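Local coordinates for protein PAN2-PAN3 deadenylation complex catalytic subunit pan2 (Neurospora crassa, PDB 4CZV) that probably shortens the poly(A) tails of mRNA as the catalytic subunit of the PAN deadenylation complex, this chain being its N-terminal WD-repeat beta-propeller domain, at residues Lys171-Ile176 against Gln187-Gly192; Pro74-Leu79 against Asp113-Ser118. All blocks are in the same frame, centred on the assembly; numbering follows the deposited sequence.

Contact 1. Residues Lys171-Ile176 against Gln187-Gly192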
loop_
_atom_site.group_PDB
_atom_site.type_symbol
_atom_site.label_atom_id
_atom_site.label_comp_id
_atom_site.label_asym_id
_atom_site.label_seq_id
_atom_site.Cartn_x
_atom_site.Cartn_y
_atom_site.Cartn_z
ATOM N N LYS A 171 -4.218 2.162 15.871
ATOM C CA LYS A 171 -4.347 3.260 16.829
ATOM C C LYS A 171 -3.383 4.423 16.551
ATOM O O LYS A 171 -3.232 5.318 17.380
ATOM C CB LYS A 171 -4.126 2.753 18.258
ATOM C CG LYS A 171 -5.103 1.682 18.722
ATOM C CD LYS A 171 -6.523 2.206 18.772
ATOM C CE LYS A 171 -7.454 1.198 19.425
ATOM N NZ LYS A 171 -8.872 1.655 19.427
ATOM N N GLY A 172 -2.733 4.417 15.393
ATOM C CA GLY A 172 -1.837 5.508 15.041
ATOM C C GLY A 172 -0.413 5.309 15.533
ATOM O O GLY A 172 0.444 6.186 15.409
ATOM N N THR A 173 -0.164 4.132 16.085
ATOM C CA THR A 173 1.143 3.773 16.603
ATOM C C THR A 173 1.860 2.841 15.619
ATOM O O THR A 173 1.220 2.011 14.969
ATOM C CB THR A 173 0.999 3.110 17.989
ATOM O OG1 THR A 173 0.766 4.123 18.977
ATOM C CG2 THR A 173 2.234 2.332 18.362
ATOM N N VAL A 174 3.173 3.008 15.482
ATOM C CA VAL A 174 3.993 2.110 14.670
ATOM C C VAL A 174 4.900 1.261 15.553
ATOM O O VAL A 174 5.711 1.796 16.307
ATOM C CB VAL A 174 4.883 2.876 13.664
ATOM C CG1 VAL A 174 5.733 1.906 12.855
ATOM C CG2 VAL A 174 4.053 3.755 12.746
ATOM N N ASN A 175 4.759 -0.057 15.464
ATOM C CA ASN A 175 5.684 -0.969 16.125
ATOM C C ASN A 175 6.738 -1.450 15.139
ATOM O O ASN A 175 6.409 -1.870 14.029
ATOM C CB ASN A 175 4.952 -2.172 16.729
ATOM C CG ASN A 175 3.992 -1.779 17.834
ATOM O OD1 ASN A 175 4.106 -0.703 18.418
ATOM N ND2 ASN A 175 3.043 -2.662 18.134
ATOM N N ILE A 176 8.002 -1.381 15.537
ATOM C CA ILE A 176 9.079 -1.884 14.695
ATOM C C ILE A 176 9.499 -3.262 15.179
ATOM O O ILE A 176 10.015 -3.408 16.287
ATOM C CB ILE A 176 10.288 -0.935 14.692
ATOM C CG1 ILE A 176 9.872 0.446 14.185
ATOM C CG2 ILE A 176 11.406 -1.498 13.830
ATOM C CD1 ILE A 176 10.997 1.444 14.174
ATOM N N GLN A 187 8.681 1.231 19.764
ATOM C CA GLN A 187 7.358 1.723 19.439
ATOM C C GLN A 187 7.423 3.218 19.142
ATOM O O GLN A 187 7.984 3.993 19.915
ATOM C CB GLN A 187 6.390 1.425 20.582
ATOM C CG GLN A 187 5.008 1.972 20.361
ATOM C CD GLN A 187 4.012 1.475 21.390
ATOM O OE1 GLN A 187 3.402 2.267 22.114
ATOM N NE2 GLN A 187 3.834 0.157 21.457
ATOM N N TRP A 188 6.863 3.610 18.005
ATOM C CA TRP A 188 6.877 4.998 17.554
ATOM C C TRP A 188 5.451 5.545 17.482
ATOM O O TRP A 188 4.612 5.011 16.757
ATOM C CB TRP A 188 7.566 5.094 16.189
ATOM C CG TRP A 188 7.498 6.442 15.532
ATOM C CD1 TRP A 188 7.589 7.662 16.139
ATOM C CD2 TRP A 188 7.320 6.703 14.133
ATOM N NE1 TRP A 188 7.482 8.664 15.204
ATOM C CE2 TRP A 188 7.311 8.101 13.967
ATOM C CE3 TRP A 188 7.157 5.887 13.006
ATOM C CZ2 TRP A 188 7.156 8.700 12.722
ATOM C CZ3 TRP A 188 7.003 6.484 11.772
ATOM C CH2 TRP A 188 7.006 7.877 11.638
ATOM N N GLN A 189 5.177 6.602 18.240
ATOM C CA GLN A 189 3.841 7.192 18.268
ATOM C C GLN A 189 3.698 8.220 17.150
ATOM O O GLN A 189 3.858 9.418 17.378
ATOM C CB GLN A 189 3.566 7.837 19.629
ATOM C CG GLN A 189 2.115 8.215 19.863
ATOM C CD GLN A 189 1.214 7.008 20.024
ATOM O OE1 GLN A 189 1.515 6.095 20.796
ATOM N NE2 GLN A 189 0.101 6.993 19.292
ATOM N N ALA A 190 3.389 7.748 15.947
ATOM C CA ALA A 190 3.429 8.598 14.758
ATOM C C ALA A 190 2.302 9.627 14.710
ATOM O O ALA A 190 2.553 10.821 14.561
ATOM C CB ALA A 190 3.404 7.738 13.500
ATOM N N HIS A 191 1.062 9.163 14.822
ATOM C CA HIS A 191 -0.084 10.065 14.772
ATOM C C HIS A 191 -0.956 9.887 16.006
ATOM O O HIS A 191 -0.773 8.942 16.774
ATOM C CB HIS A 191 -0.900 9.831 13.498
ATOM C CG HIS A 191 -0.104 9.987 12.239
ATOM N ND1 HIS A 191 -0.053 11.169 11.532
ATOM C CD2 HIS A 191 0.690 9.114 11.572
ATOM C CE1 HIS A 191 0.732 11.016 10.480
ATOM N NE2 HIS A 191 1.193 9.777 10.480
ATOM N N GLY A 192 -1.902 10.799 16.190
ATOM C CA GLY A 192 -2.757 10.786 17.360
ATOM C C GLY A 192 -3.711 9.607 17.454
ATOM O O GLY A 192 -3.813 8.978 18.509
#

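Contact 2. Residues Pro74-Leu79 against Asp113-Ser118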
loop_
_atom_site.group_PDB
_atom_site.type_symbol
_atom_site.label_atom_id
_atom_site.label_comp_id
_atom_site.label_asym_id
_atom_site.label_seq_id
_atom_site.Cartn_x
_atom_site.Cartn_y
_atom_site.Cartn_z
ATOM N N PRO A 74 -13.362 -7.232 1.218
ATOM C CA PRO A 74 -12.389 -6.585 0.330
ATOM C C PRO A 74 -11.094 -7.372 0.151
ATOM O O PRO A 74 -10.650 -8.076 1.063
ATOM C CB PRO A 74 -12.103 -5.253 1.036
ATOM C CG PRO A 74 -13.279 -5.027 1.933
ATOM C CD PRO A 74 -13.692 -6.391 2.381
ATOM N N LEU A 75 -10.505 -7.260 -1.032
ATOM C CA LEU A 75 -9.125 -7.677 -1.220
ATOM C C LEU A 75 -8.256 -6.686 -0.448
ATOM O O LEU A 75 -8.329 -5.482 -0.677
ATOM C CB LEU A 75 -8.761 -7.714 -2.704
ATOM C CG LEU A 75 -7.541 -8.554 -3.094
ATOM C CD1 LEU A 75 -7.641 -8.946 -4.558
ATOM C CD2 LEU A 75 -6.240 -7.791 -2.840
ATOM N N ARG A 76 -7.447 -7.198 0.473
ATOM C CA ARG A 76 -6.755 -6.350 1.437
ATOM C C ARG A 76 -5.394 -5.837 0.947
ATOM O O ARG A 76 -5.045 -4.679 1.172
ATOM C CB ARG A 76 -6.573 -7.107 2.755
ATOM C CG ARG A 76 -7.886 -7.552 3.406
ATOM C CD ARG A 76 -8.792 -6.365 3.691
ATOM N NE ARG A 76 -9.932 -6.742 4.521
ATOM C CZ ARG A 76 -10.856 -5.888 4.948
ATOM N NH1 ARG A 76 -10.774 -4.605 4.629
ATOM N NH2 ARG A 76 -11.867 -6.318 5.696
ATOM N N GLN A 77 -4.635 -6.692 0.272
ATOM C CA GLN A 77 -3.277 -6.338 -0.114
ATOM C C GLN A 77 -2.718 -7.296 -1.157
ATOM O O GLN A 77 -3.122 -8.456 -1.213
ATOM C CB GLN A 77 -2.371 -6.329 1.121
ATOM C CG GLN A 77 -1.070 -5.577 0.931
ATOM C CD GLN A 77 -0.109 -5.781 2.083
ATOM O OE1 GLN A 77 -0.524 -5.935 3.228
ATOM N NE2 GLN A 77 1.185 -5.800 1.779
ATOM N N PHE A 78 -1.797 -6.805 -1.980
ATOM C CA PHE A 78 -1.002 -7.664 -2.857
ATOM C C PHE A 78 0.449 -7.749 -2.357
ATOM O O PHE A 78 0.942 -6.823 -1.718
ATOM C CB PHE A 78 -0.994 -7.142 -4.301
ATOM C CG PHE A 78 -2.358 -6.972 -4.916
ATOM C CD1 PHE A 78 -3.042 -8.059 -5.438
ATOM C CD2 PHE A 78 -2.936 -5.717 -5.010
ATOM C CE1 PHE A 78 -4.288 -7.902 -6.020
ATOM C CE2 PHE A 78 -4.185 -5.551 -5.590
ATOM C CZ PHE A 78 -4.861 -6.644 -6.097
ATOM N N LEU A 79 1.116 -8.867 -2.655
ATOM C CA LEU A 79 2.571 -8.976 -2.569
ATOM C C LEU A 79 3.058 -9.772 -3.779
ATOM O O LEU A 79 2.341 -10.644 -4.286
ATOM C CB LEU A 79 3.022 -9.643 -1.263
ATOM C CG LEU A 79 3.002 -8.799 0.020
ATOM C CD1 LEU A 79 3.527 -9.612 1.197
ATOM C CD2 LEU A 79 3.810 -7.527 -0.149
ATOM N N ASP A 113 -9.752 -11.710 10.802
ATOM C CA ASP A 113 -9.879 -10.411 10.155
ATOM C C ASP A 113 -8.504 -9.848 9.805
ATOM O O ASP A 113 -8.048 -8.858 10.393
ATOM C CB ASP A 113 -10.654 -9.435 11.050
ATOM C CG ASP A 113 -10.997 -8.137 10.338
ATOM O OD1 ASP A 113 -10.751 -8.039 9.114
ATOM O OD2 ASP A 113 -11.523 -7.217 10.999
ATOM N N LEU A 114 -7.851 -10.489 8.841
ATOM C CA LEU A 114 -6.533 -10.073 8.386
ATOM C C LEU A 114 -6.620 -8.763 7.616
ATOM O O LEU A 114 -7.586 -8.532 6.892
ATOM C CB LEU A 114 -5.902 -11.159 7.514
ATOM C CG LEU A 114 -5.855 -12.552 8.142
ATOM C CD1 LEU A 114 -5.324 -13.574 7.144
ATOM C CD2 LEU A 114 -5.021 -12.545 9.408
ATOM N N ARG A 115 -5.607 -7.914 7.767
ATOM C CA ARG A 115 -5.608 -6.603 7.120
ATOM C C ARG A 115 -4.307 -6.309 6.381
ATOM O O ARG A 115 -4.285 -5.492 5.459
ATOM C CB ARG A 115 -5.872 -5.493 8.152
ATOM C CG ARG A 115 -7.274 -5.514 8.764
ATOM C CD ARG A 115 -8.341 -5.453 7.685
ATOM N NE ARG A 115 -9.688 -5.438 8.240
ATOM C CZ ARG A 115 -10.412 -4.337 8.423
ATOM N NH1 ARG A 115 -9.917 -3.152 8.096
ATOM N NH2 ARG A 115 -11.633 -4.424 8.932
ATOM N N ALA A 116 -3.223 -6.963 6.787
ATOM C CA ALA A 116 -1.913 -6.651 6.218
ATOM C C ALA A 116 -0.974 -7.850 6.196
ATOM O O ALA A 116 -1.114 -8.791 6.974
ATOM C CB ALA A 116 -1.266 -5.506 6.988
ATOM N N MET A 117 -0.009 -7.801 5.288
ATOM C CA MET A 117 1.039 -8.807 5.240
ATOM C C MET A 117 2.330 -8.194 4.741
ATOM O O MET A 117 2.316 -7.187 4.034
ATOM C CB MET A 117 0.640 -9.986 4.349
ATOM C CG MET A 117 0.422 -9.626 2.889
ATOM S SD MET A 117 -0.063 -11.066 1.902
ATOM C CE MET A 117 -0.435 -10.296 0.333
ATOM N N SER A 118 3.448 -8.803 5.120
ATOM C CA SER A 118 4.755 -8.361 4.649
ATOM C C SER A 118 5.715 -9.536 4.572
ATOM O O SER A 118 5.463 -10.594 5.145
ATOM C CB SER A 118 5.335 -7.291 5.573
ATOM O OG SER A 118 5.796 -7.869 6.783
#

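Contact 1. Residues Lys171-Ile176 against Gln187-Gly192
Val174 and Trp188 form an antiparallel hydrogen-bonded pair. Val174 N gives its hydrogen to Trp188 O at 2.8 Å, and Trp188 N returns one to Val174 O at 2.7 Å. Both bonds are nearly straight. The two side chains lie side by side on one face of the sheet. Val174 CG2 sits beside the backbone N, with CG1 anti to it (chi1 179°), and this turns CG2 obliquely onto Trp188 CE3 at 3.8 Å. Ala190 sets its CB over the centre of the indole. That methyl also touches Val174 CG2. The strands 174-177 and 184-188 make the outer hairpin of a four-stranded propeller blade. Strand 204-210 of the next blade packs against the indole, and Phe229 meets it at an angle.

Asn175 and Gln187 form the non-hydrogen-bonded pair, with side chains on the other face. Gln187 is extended, with CG anti to the backbone N (chi1 177°). Its amide therefore runs alongside that of Asn175, with the planes 22° apart. Gln187 NE2 makes a weak bond to Asn175 OD1 at 3.2 Å, while Asn175 ND2 binds Asp154 and Tyr156. Thr173 CG2 presses on Gln187 CG at 3.4 Å.

Gln189 centres an inverse gamma turn. Its side chain bends back at CG, bringing its amide up to Thr173 OG1, with OE1 at 2.8 Å and NE2 at 3.0 Å. His191 N then bonds to Gly172 O at 3.1 Å. A CB on Gly172 would clash with His191 O, and the backbone angles there also call for glycine. The His191 ring nitrogens are bound by Thr207 and Asp223.

Contact 2. Residues Pro74-Leu79 against Asp113-Ser118
Gln77 reaches across to the backbone of Met117 and grips it with two hydrogen bonds. Met117 N donates to Gln77 OE1 at 2.8 Å, and Gln77 NE2 donates to Met117 O at 2.9 Å. Both donors are tilted from the plane of the carbonyl they meet. The side chain is extended, with CG anti to the backbone N (chi1 -162°), which carries the amide across to the other strand. An alanine here lacks the amide, and Met117 N and O would probably lose these two partners.

Strands 77-79 and 114-118 run roughly parallel, at 18°, with axes 7.4 Å apart at closest approach. They are the first strands of two successive propeller blades, in predicted WD repeats 2 and 3. Arg115 and Ala116 form a classic beta bulge opposite Ala130.

The charged groups gather at one end. The guanidinium of Arg76 lies flat on that of Arg115, with centres 3.8 Å apart and planes at 12°. Asp113 probably offsets the like charges: its OD1 takes a straight bond from Arg115 NE at 2.9 Å, while Arg76 NH2 is a long 4.0 Å from the same oxygen. Ser90 binds Arg76 NE and Asp113 OD1, and Trp132 makes a cation-pi contact with Arg115.

Apolar packing lies at the other end. Leu79 CD1 meets Met117 CG at 3.5 Å, and the Met117 methyl CE lies against the backbone of Phe78.

How the contacts relate
Contact 1 and contact 2 lie in the same beta-propeller domain but do not touch. Their centres are about 19 Å apart, and their nearest atoms about 9 Å. Contact 2 closes before contact 1 opens along the chain. Residues 74-79 and 113-118 join the first strands of neighbouring blades, and the centre of contact 2 is about 9 Å from the centre of the chain. Residues 171-176 and 187-192 instead pair the last two strands within one blade, the one that follows, and the centre of contact 1 is about 17 Å from it. One contact thus links blades and the other builds one. The exonuclease domain that binds the two catalytic metal ions is not in this chain.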